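PDB 5NOA: family 88 glycosyl hydrolase from Bacteroides thetaiotaomicron, which probably acts as an unsaturated rhamnogalacturonyl hydrolase in a bacterium of the human gut microbiota. Local coordinates for residues Y146-P151 with P179-K184; V168-Y173 with K241-T246. All coordinates share one frame; numbering follows the deposited sequence.

Contacts 1 and 2 are neighbouring interfaces made by helix ends, helix flanks and the loops that leave them, on the same side of the chain's centre, with their own centres about 14 Å apart. Contact 1 is the more peripheral, its centre about 22 Å from the centre of the chain against about 16 Å for contact 2. Segments 168-173 and 179-184, on successive helices, join them by packing: Met169 CE lies 3.5 Å from Tyr181 O, and Leu182 CD1 lies 3.6 Å from Tyr173 CG. Leu182 also reaches the other half of contact 2, its CD2 being 3.7 Å from Leu243 CD1. In both, two waters bridge polar atoms beside the apolar contacts.

Contact 1. Residues Y146-P151 with P179-K184; sequences YQMSTP and PLYLEK
A Met-aromatic contact joins the end of helix 135-149 to the start of helix 180-196, with Met148 laid against Tyr181. Against the ring the terminal methyl leads: Met148 CE stands 3.6 Å from the centroid of the Tyr181 ring and 14° off its normal, a CH-pi arrangement over the middle of one face. The sulfur is less central, Met148 SD lying obliquely at 4.3 Å from that centroid. A bend at the last torsion (chi3 -65°) turns the methyl onto the ring, and the two side chains cross at about a right angle. Nearer the backbone, Met148 CB packs on Leu180 CD2 at 3.7 Å, while Lys184 runs antiparallel alongside, CG against Met148 CG. Met169 of helix 160-176 also touches Met148, buried where three helices of this largely helical, six-hairpin family 88 fold come together; the Tyr181 hydroxyl is hydrogen-bonded to Glu145 of helix 135-149. The polar part of the interface is hydrated. The bend of Lys184 at chi2 (-78°) leads its CE to within 3.3 Å of Met148 O, but its NZ stays 3.8 Å from Thr150 O and is linked to that carbonyl through two waters instead. Water 2 accepts from Lys184 NZ at 2.9 Å and donates to Thr150 O; water 1 bridges the same pair, 2.9 Å from Lys184 NZ and 2.7 Å from Thr150 O. Glu187 is the salt-bridge partner of the ammonium. Thr150 itself is tied back to the helix end, its OG1 donating to Gln147 O, which Thr150 N grips as well.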
ATOM      1  N   TYR A 146       9.711  -3.563  21.107  1.00  8.73           N
ATOM      2  CA  TYR A 146      10.846  -2.723  21.441  1.00  7.78           C
ATOM      3  C   TYR A 146      10.623  -1.297  20.923  1.00  8.50           C
ATOM      4  O   TYR A 146      10.786  -0.310  21.643  1.00  9.35           O
ATOM      5  CB  TYR A 146      12.152  -3.279  20.866  1.00  9.31           C
ATOM      6  CG  TYR A 146      13.287  -2.306  21.105  1.00 10.33           C
ATOM      7  CD1 TYR A 146      13.837  -2.156  22.383  1.00 12.15           C
ATOM      8  CD2 TYR A 146      13.771  -1.497  20.085  1.00 10.63           C
ATOM      9  CE1 TYR A 146      14.822  -1.212  22.613  1.00 13.82           C
ATOM     10  CE2 TYR A 146      14.776  -0.583  20.310  1.00 11.86           C
ATOM     11  CZ  TYR A 146      15.301  -0.432  21.567  1.00 13.00           C
ATOM     12  OH  TYR A 146      16.297   0.486  21.799  1.00 15.65           O
ATOM     13  N   GLN A 147      10.230  -1.162  19.665  1.00  8.53           N
ATOM     14  CA  GLN A 147       9.978   0.160  19.108  1.00  8.09           C
ATOM     15  C   GLN A 147       9.002   0.954  19.962  1.00  8.36           C
ATOM     16  O   GLN A 147       9.235   2.119  20.277  1.00  8.46           O
ATOM     17  CB  GLN A 147       9.473   0.037  17.688  1.00  7.83           C
ATOM     18  CG  GLN A 147       9.272   1.342  16.962  1.00  8.03           C
ATOM     19  CD  GLN A 147       8.997   1.124  15.502  1.00  8.31           C
ATOM     20  OE1 GLN A 147       9.610   0.269  14.873  1.00 10.21           O
ATOM     21  NE2 GLN A 147       8.103   1.932  14.955  1.00  8.65           N
ATOM     22  N   MET A 148       7.901   0.321  20.358  1.00  8.43           N
ATOM     23  CA  MET A 148       6.882   1.021  21.137  1.00  8.55           C
ATOM     24  C   MET A 148       7.369   1.424  22.536  1.00 10.00           C
ATOM     25  O   MET A 148       6.833   2.351  23.125  1.00 11.76           O
ATOM     26  CB  MET A 148       5.600   0.195  21.243  1.00 10.62           C
ATOM     27  CG  MET A 148       4.910   0.020  19.905  1.00 10.40           C
ATOM     28  SD  MET A 148       3.310  -0.799  20.038  1.00 11.67           S
ATOM     29  CE  MET A 148       3.736  -2.431  20.623  1.00 12.29           C
ATOM     30  N   SER A 149       8.395   0.748  23.037  1.00  9.37           N
ATOM     31  CA  SER A 149       8.984   1.075  24.330  1.00 10.35           C
ATOM     32  C   SER A 149       9.871   2.274  24.287  1.00 10.03           C
ATOM     33  O   SER A 149      10.181   2.867  25.320  1.00 11.98           O
ATOM     34  CB  SER A 149       9.785  -0.115  24.888  1.00 11.68           C
ATOM     35  OG  SER A 149      11.070  -0.282  24.328  1.00 11.18           O
ATOM     36  N   THR A 150      10.330   2.654  23.107  1.00 10.11           N
ATOM     37  CA  THR A 150      11.211   3.824  22.965  1.00  9.35           C
ATOM     38  C   THR A 150      10.355   5.103  23.056  1.00 10.10           C
ATOM     39  O   THR A 150       9.158   5.056  22.802  1.00 10.91           O
ATOM     40  CB  THR A 150      11.986   3.813  21.634  1.00  9.88           C
ATOM     41  OG1 THR A 150      11.104   4.043  20.536  1.00  9.79           O
ATOM     42  CG2 THR A 150      12.759   2.534  21.465  1.00 10.20           C
ATOM     43  N   PRO A 151      10.991   6.239  23.403  1.00 10.72           N
ATOM     44  CA  PRO A 151      10.207   7.480  23.464  1.00 11.12           C
ATOM     45  C   PRO A 151       9.917   8.100  22.122  1.00 10.58           C
ATOM     46  O   PRO A 151       9.068   8.980  22.045  1.00 14.15           O
ATOM     47  CB  PRO A 151      11.077   8.433  24.307  1.00 13.96           C
ATOM     48  CG  PRO A 151      12.397   7.810  24.425  1.00 15.90           C
ATOM     49  CD  PRO A 151      12.333   6.385  23.992  1.00 11.46           C
ATOM     50  N   PRO A 179      -3.232  -3.334  23.885  1.00 12.09           N
ATOM     51  CA  PRO A 179      -3.680  -1.993  23.456  1.00 12.56           C
ATOM     52  C   PRO A 179      -2.592  -0.993  23.073  1.00 10.68           C
ATOM     53  O   PRO A 179      -2.864  -0.007  22.385  1.00 11.44           O
ATOM     54  CB  PRO A 179      -4.483  -1.491  24.666  1.00 15.71           C
ATOM     55  CG  PRO A 179      -4.106  -2.361  25.786  1.00 18.85           C
ATOM     56  CD  PRO A 179      -3.702  -3.653  25.239  1.00 14.18           C
ATOM     57  N   LEU A 180      -1.359  -1.231  23.491  1.00 10.20           N
ATOM     58  CA  LEU A 180      -0.290  -0.335  23.125  1.00 10.22           C
ATOM     59  C   LEU A 180      -0.137  -0.223  21.606  1.00  9.26           C
ATOM     60  O   LEU A 180       0.200   0.842  21.120  1.00  9.50           O
ATOM     61  CB  LEU A 180       1.017  -0.746  23.804  1.00 10.10           C
ATOM     62  CG  LEU A 180       2.169   0.227  23.648  1.00 13.00           C
ATOM     63  CD1 LEU A 180       1.875   1.568  24.330  1.00 15.50           C
ATOM     64  CD2 LEU A 180       3.429  -0.397  24.221  1.00 15.90           C
ATOM     65  N   TYR A 181      -0.381  -1.313  20.874  1.00  8.60           N
ATOM     66  CA  TYR A 181      -0.317  -1.233  19.396  1.00  8.77           C
ATOM     67  C   TYR A 181      -1.218  -0.145  18.834  1.00  8.20           C
ATOM     68  O   TYR A 181      -0.840   0.537  17.889  1.00  8.90           O
ATOM     69  CB  TYR A 181      -0.664  -2.582  18.762  1.00  9.10           C
ATOM     70  CG  TYR A 181       0.437  -3.610  18.819  1.00  8.97           C
ATOM     71  CD1 TYR A 181       1.515  -3.520  17.964  1.00  9.07           C
ATOM     72  CD2 TYR A 181       0.407  -4.679  19.720  1.00  9.46           C
ATOM     73  CE1 TYR A 181       2.540  -4.453  18.008  1.00  9.74           C
ATOM     74  CE2 TYR A 181       1.429  -5.597  19.763  1.00  9.89           C
ATOM     75  CZ  TYR A 181       2.488  -5.479  18.896  1.00  9.50           C
ATOM     76  OH  TYR A 181       3.508  -6.390  18.892  1.00 11.38           O
ATOM     77  N   LEU A 182      -2.407  -0.003  19.408  1.00  8.50           N
ATOM     78  CA  LEU A 182      -3.347   0.984  18.895  1.00  9.22           C
ATOM     79  C   LEU A 182      -3.066   2.395  19.372  1.00  9.00           C
ATOM     80  O   LEU A 182      -3.329   3.365  18.664  1.00 10.69           O
ATOM     81  CB  LEU A 182      -4.795   0.537  19.163  1.00 10.16           C
ATOM     82  CG  LEU A 182      -5.153  -0.846  18.615  1.00 11.48           C
ATOM     83  CD1 LEU A 182      -6.623  -1.157  18.910  1.00 12.89           C
ATOM     84  CD2 LEU A 182      -4.845  -0.976  17.141  1.00 12.55           C
ATOM     85  N   GLU A 183      -2.483   2.510  20.555  1.00  9.34           N
ATOM     86  CA  GLU A 183      -2.026   3.800  21.025  1.00  9.73           C
ATOM     87  C   GLU A 183      -0.868   4.338  20.183  1.00  8.59           C
ATOM     88  O   GLU A 183      -0.833   5.517  19.781  1.00  9.06           O
ATOM     89  CB  GLU A 183      -1.614   3.722  22.481  1.00 12.52           C
ATOM     90  CG  GLU A 183      -1.014   4.984  23.058  1.00 18.72           C
ATOM     91  CD  GLU A 183      -1.883   6.215  22.924  1.00 23.12           C
ATOM     92  OE1 GLU A 183      -3.147   6.121  23.117  1.00 22.92           O
ATOM     93  OE2 GLU A 183      -1.257   7.290  22.637  1.00 29.91           O
ATOM     94  N   LYS A 184       0.081   3.470  19.903  1.00  8.50           N
ATOM     95  CA  LYS A 184       1.239   3.850  19.097  1.00  9.09           C
ATOM     96  C   LYS A 184       0.914   4.036  17.626  1.00  8.35           C
ATOM     97  O   LYS A 184       1.538   4.885  16.984  1.00  9.30           O
ATOM     98  CB  LYS A 184       2.380   2.865  19.363  1.00  9.96           C
ATOM     99  CG  LYS A 184       2.960   3.016  20.774  1.00 10.28           C
ATOM    100  CD  LYS A 184       3.887   4.215  20.874  1.00 11.12           C
ATOM    101  CE  LYS A 184       4.424   4.418  22.279  1.00 12.41           C
ATOM    102  NZ  LYS A 184       5.389   5.543  22.318  1.00 13.69           N
TER
HETATM  103  O   HOH W   1       7.687   5.103  20.528  1.00 10.98           O
HETATM  104  O   HOH W   2       6.962   5.417  24.698  1.00 29.37           O

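Contact 2. Residues V168-Y173 with K241-T246; sequences VMTKLY and KDLPET
Asp242 O, at the end of helix 226-242, is gripped twice: by water 3 at 2.9 Å, which also donates to Thr170 O of helix 160-176, and by the side-chain amide of Asn174. Water 3 thus bridges two carbonyl oxygens, both acceptors, that could not bond each other directly. A second water bridge links the side chains, water 4 lying 2.8 Å from Thr170 OG1 and donating to Asp242 OD2 at 2.8 Å. With chi1 at 49°, OG1 is placed within bonding range of both water 4 and Pro167 O, one turn back, which compete for its one proton. Between the two waters the carbon atoms meet at moderate range, Thr170 CB standing 4.1 Å from Asp242 CB. On the apolar flank, Thr170 CG2 approaches Leu243 CD1 at 4.1 Å, the side chains crossing at about a right angle. Tyr173 makes the tightest carbon approach: CG is anti to the backbone N (chi1 175°), which carries the ring out to Pro244, and its CE2 comes within 3.5 Å of Pro244 CG in an oblique meeting. Lys171 NZ lies 4.1 Å from Asp242 OD2, too long for a salt bridge; its ion pair is with Asp126, so Asp242 probably adds a longer-range attraction. Leu243 is the first residue to leave helical geometry, and Pro244 follows it in the loop. The contact packs the end of helix 226-242 and its exit loop on the flank of helix 160-176, as part of a helical barrel of the six-hairpin type, consistent with family 88.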
ATOM      1  N   VAL A 168       0.600  -3.316  10.238  1.00  7.42           N
ATOM      2  CA  VAL A 168       1.297  -4.149  11.212  1.00  8.46           C
ATOM      3  C   VAL A 168       0.701  -3.942  12.590  1.00  8.06           C
ATOM      4  O   VAL A 168       0.495  -4.883  13.349  1.00  8.45           O
ATOM      5  CB  VAL A 168       2.810  -3.843  11.241  1.00  9.20           C
ATOM      6  CG1 VAL A 168       3.515  -4.619  12.371  1.00 10.42           C
ATOM      7  CG2 VAL A 168       3.467  -4.213   9.923  1.00  8.80           C
ATOM      8  N   MET A 169       0.413  -2.687  12.903  1.00  8.04           N
ATOM      9  CA  MET A 169      -0.113  -2.345  14.232  1.00  8.85           C
ATOM     10  C   MET A 169      -1.471  -2.967  14.466  1.00  8.63           C
ATOM     11  O   MET A 169      -1.741  -3.549  15.520  1.00  9.12           O
ATOM     12  CB  MET A 169      -0.166  -0.835  14.424  1.00  9.89           C
ATOM     13  CG  MET A 169       1.134  -0.090  14.112  1.00 11.40           C
ATOM     14  SD  MET A 169       2.574  -0.613  15.048  1.00 11.96           S
ATOM     15  CE  MET A 169       2.393   0.414  16.503  1.00 13.37           C
ATOM     16  N   THR A 170      -2.345  -2.867  13.462  1.00  8.09           N
ATOM     17  CA  THR A 170      -3.685  -3.424  13.605  1.00  8.60           C
ATOM     18  C   THR A 170      -3.646  -4.957  13.584  1.00  8.36           C
ATOM     19  O   THR A 170      -4.390  -5.604  14.339  1.00 10.02           O
ATOM     20  CB  THR A 170      -4.634  -2.861  12.545  1.00 10.00           C
ATOM     21  OG1 THR A 170      -4.042  -2.946  11.258  1.00 11.48           O
ATOM     22  CG2 THR A 170      -4.976  -1.412  12.793  1.00 13.06           C
ATOM     23  N   LYS A 171      -2.836  -5.575  12.722  1.00  8.26           N
ATOM     24  CA  LYS A 171      -2.767  -7.046  12.658  1.00  8.36           C
ATOM     25  C   LYS A 171      -2.222  -7.586  13.964  1.00  9.16           C
ATOM     26  O   LYS A 171      -2.736  -8.573  14.499  1.00 10.27           O
ATOM     27  CB  LYS A 171      -1.958  -7.483  11.466  1.00 10.01           C
ATOM     28  CG  LYS A 171      -2.664  -7.243  10.145  1.00 10.92           C
ATOM     29  CD  LYS A 171      -1.741  -7.556   8.969  1.00 12.80           C
ATOM     30  CE  LYS A 171      -2.337  -7.165   7.644  1.00 14.93           C
ATOM     31  NZ  LYS A 171      -3.431  -8.070   7.226  1.00 16.16           N
ATOM     32  N   LEU A 172      -1.178  -6.956  14.505  1.00  8.54           N
ATOM     33  CA  LEU A 172      -0.628  -7.456  15.754  1.00  9.53           C
ATOM     34  C   LEU A 172      -1.541  -7.196  16.936  1.00  9.19           C
ATOM     35  O   LEU A 172      -1.575  -8.000  17.853  1.00 10.67           O
ATOM     36  CB  LEU A 172       0.797  -6.941  15.999  1.00  9.41           C
ATOM     37  CG  LEU A 172       1.861  -7.516  15.027  1.00 11.25           C
ATOM     38  CD1 LEU A 172       3.179  -6.819  15.336  1.00 11.22           C
ATOM     39  CD2 LEU A 172       2.032  -9.020  15.184  1.00 14.05           C
ATOM     40  N   TYR A 173      -2.292  -6.097  16.883  1.00  9.76           N
ATOM     41  CA  TYR A 173      -3.331  -5.914  17.908  1.00 10.31           C
ATOM     42  C   TYR A 173      -4.311  -7.068  17.908  1.00  9.96           C
ATOM     43  O   TYR A 173      -4.659  -7.622  18.948  1.00 12.02           O
ATOM     44  CB  TYR A 173      -4.071  -4.580  17.762  1.00 10.27           C
ATOM     45  CG  TYR A 173      -5.192  -4.509  18.747  1.00 10.50           C
ATOM     46  CD1 TYR A 173      -4.914  -4.228  20.084  1.00 11.94           C
ATOM     47  CD2 TYR A 173      -6.489  -4.870  18.407  1.00 11.95           C
ATOM     48  CE1 TYR A 173      -5.891  -4.232  21.036  1.00 13.20           C
ATOM     49  CE2 TYR A 173      -7.477  -4.912  19.344  1.00 13.49           C
ATOM     50  CZ  TYR A 173      -7.185  -4.575  20.668  1.00 13.30           C
ATOM     51  OH  TYR A 173      -8.176  -4.599  21.587  1.00 19.53           O
ATOM     52  N   LYS A 241     -10.079  -1.616   7.989  1.00  8.02           N
ATOM     53  CA  LYS A 241     -10.533  -3.004   7.859  1.00  8.53           C
ATOM     54  C   LYS A 241     -10.431  -3.783   9.163  1.00  9.59           C
ATOM     55  O   LYS A 241     -11.330  -4.547   9.516  1.00 11.56           O
ATOM     56  CB  LYS A 241      -9.728  -3.710   6.751  1.00 10.08           C
ATOM     57  CG  LYS A 241     -10.146  -5.121   6.449  1.00 12.43           C
ATOM     58  CD  LYS A 241      -9.295  -5.654   5.291  1.00 17.22           C
ATOM     59  CE  LYS A 241      -9.681  -7.032   4.835  1.00 19.63           C
ATOM     60  NZ  LYS A 241      -8.686  -7.476   3.827  1.00 24.78           N
ATOM     61  N   ASP A 242      -9.327  -3.583   9.879  1.00  9.78           N
ATOM     62  CA  ASP A 242      -9.025  -4.420  11.031  1.00 10.65           C
ATOM     63  C   ASP A 242      -9.141  -3.755  12.387  1.00  9.51           C
ATOM     64  O   ASP A 242      -9.173  -4.454  13.388  1.00 11.28           O
ATOM     65  CB  ASP A 242      -7.650  -5.051  10.814  1.00 16.52           C
ATOM     66  CG  ASP A 242      -7.704  -6.172   9.748  1.00 19.37           C
ATOM     67  OD1 ASP A 242      -8.768  -6.871   9.574  1.00 23.16           O
ATOM     68  OD2 ASP A 242      -6.702  -6.354   9.054  1.00 24.55           O
ATOM     69  N   LEU A 243      -9.208  -2.435  12.452  1.00  9.11           N
ATOM     70  CA  LEU A 243      -9.290  -1.735  13.712  1.00  9.69           C
ATOM     71  C   LEU A 243     -10.604  -2.069  14.426  1.00 10.45           C
ATOM     72  O   LEU A 243     -11.664  -2.075  13.794  1.00 11.25           O
ATOM     73  CB  LEU A 243      -9.220  -0.228  13.455  1.00 10.60           C
ATOM     74  CG  LEU A 243      -9.039   0.675  14.660  1.00 11.09           C
ATOM     75  CD1 LEU A 243      -7.662   0.526  15.279  1.00 11.39           C
ATOM     76  CD2 LEU A 243      -9.273   2.124  14.311  1.00 12.14           C
ATOM     77  N   PRO A 244     -10.593  -2.286  15.753  1.00 10.63           N
ATOM     78  CA  PRO A 244     -11.865  -2.520  16.448  1.00 11.31           C
ATOM     79  C   PRO A 244     -12.784  -1.325  16.309  1.00 11.34           C
ATOM     80  O   PRO A 244     -12.317  -0.175  16.325  1.00 11.29           O
ATOM     81  CB  PRO A 244     -11.470  -2.698  17.910  1.00 13.62           C
ATOM     82  CG  PRO A 244     -10.048  -2.963  17.911  1.00 15.08           C
ATOM     83  CD  PRO A 244      -9.454  -2.432  16.658  1.00 11.90           C
ATOM     84  N   GLU A 245     -14.077  -1.606  16.183  1.00 13.33           N
ATOM     85  CA  GLU A 245     -15.073  -0.560  15.944  1.00 13.91           C
ATOM     86  C   GLU A 245     -15.118   0.422  17.131  1.00 13.34           C
ATOM     87  O   GLU A 245     -15.613   1.533  16.995  1.00 16.08           O
ATOM     88  CB  GLU A 245     -16.458  -1.191  15.617  1.00 17.02           C
ATOM     89  CG  GLU A 245     -17.114  -1.899  16.797  1.00 19.37           C
ATOM     90  CD  GLU A 245     -18.407  -2.652  16.474  1.00 24.23           C
ATOM     91  OE1 GLU A 245     -19.305  -2.022  15.870  1.00 24.78           O
ATOM     92  OE2 GLU A 245     -18.535  -3.847  16.851  1.00 25.39           O
ATOM     93  N   THR A 246     -14.650  -0.014  18.307  1.00 12.79           N
ATOM     94  CA  THR A 246     -14.683   0.784  19.509  1.00 13.98           C
ATOM     95  C   THR A 246     -13.421   1.595  19.777  1.00 14.80           C
ATOM     96  O   THR A 246     -13.336   2.271  20.801  1.00 16.53           O
ATOM     97  CB  THR A 246     -14.897  -0.169  20.699  1.00 16.04           C
ATOM     98  OG1 THR A 246     -13.955  -1.248  20.607  1.00 16.32           O
ATOM     99  CG2 THR A 246     -16.320  -0.707  20.707  1.00 18.54           C
TER
HETATM  100  O   HOH W   3      -6.777  -3.922  14.943  1.00 16.72           O
HETATM  101  O   HOH W   4      -4.941  -4.217   8.962  1.00 18.97           O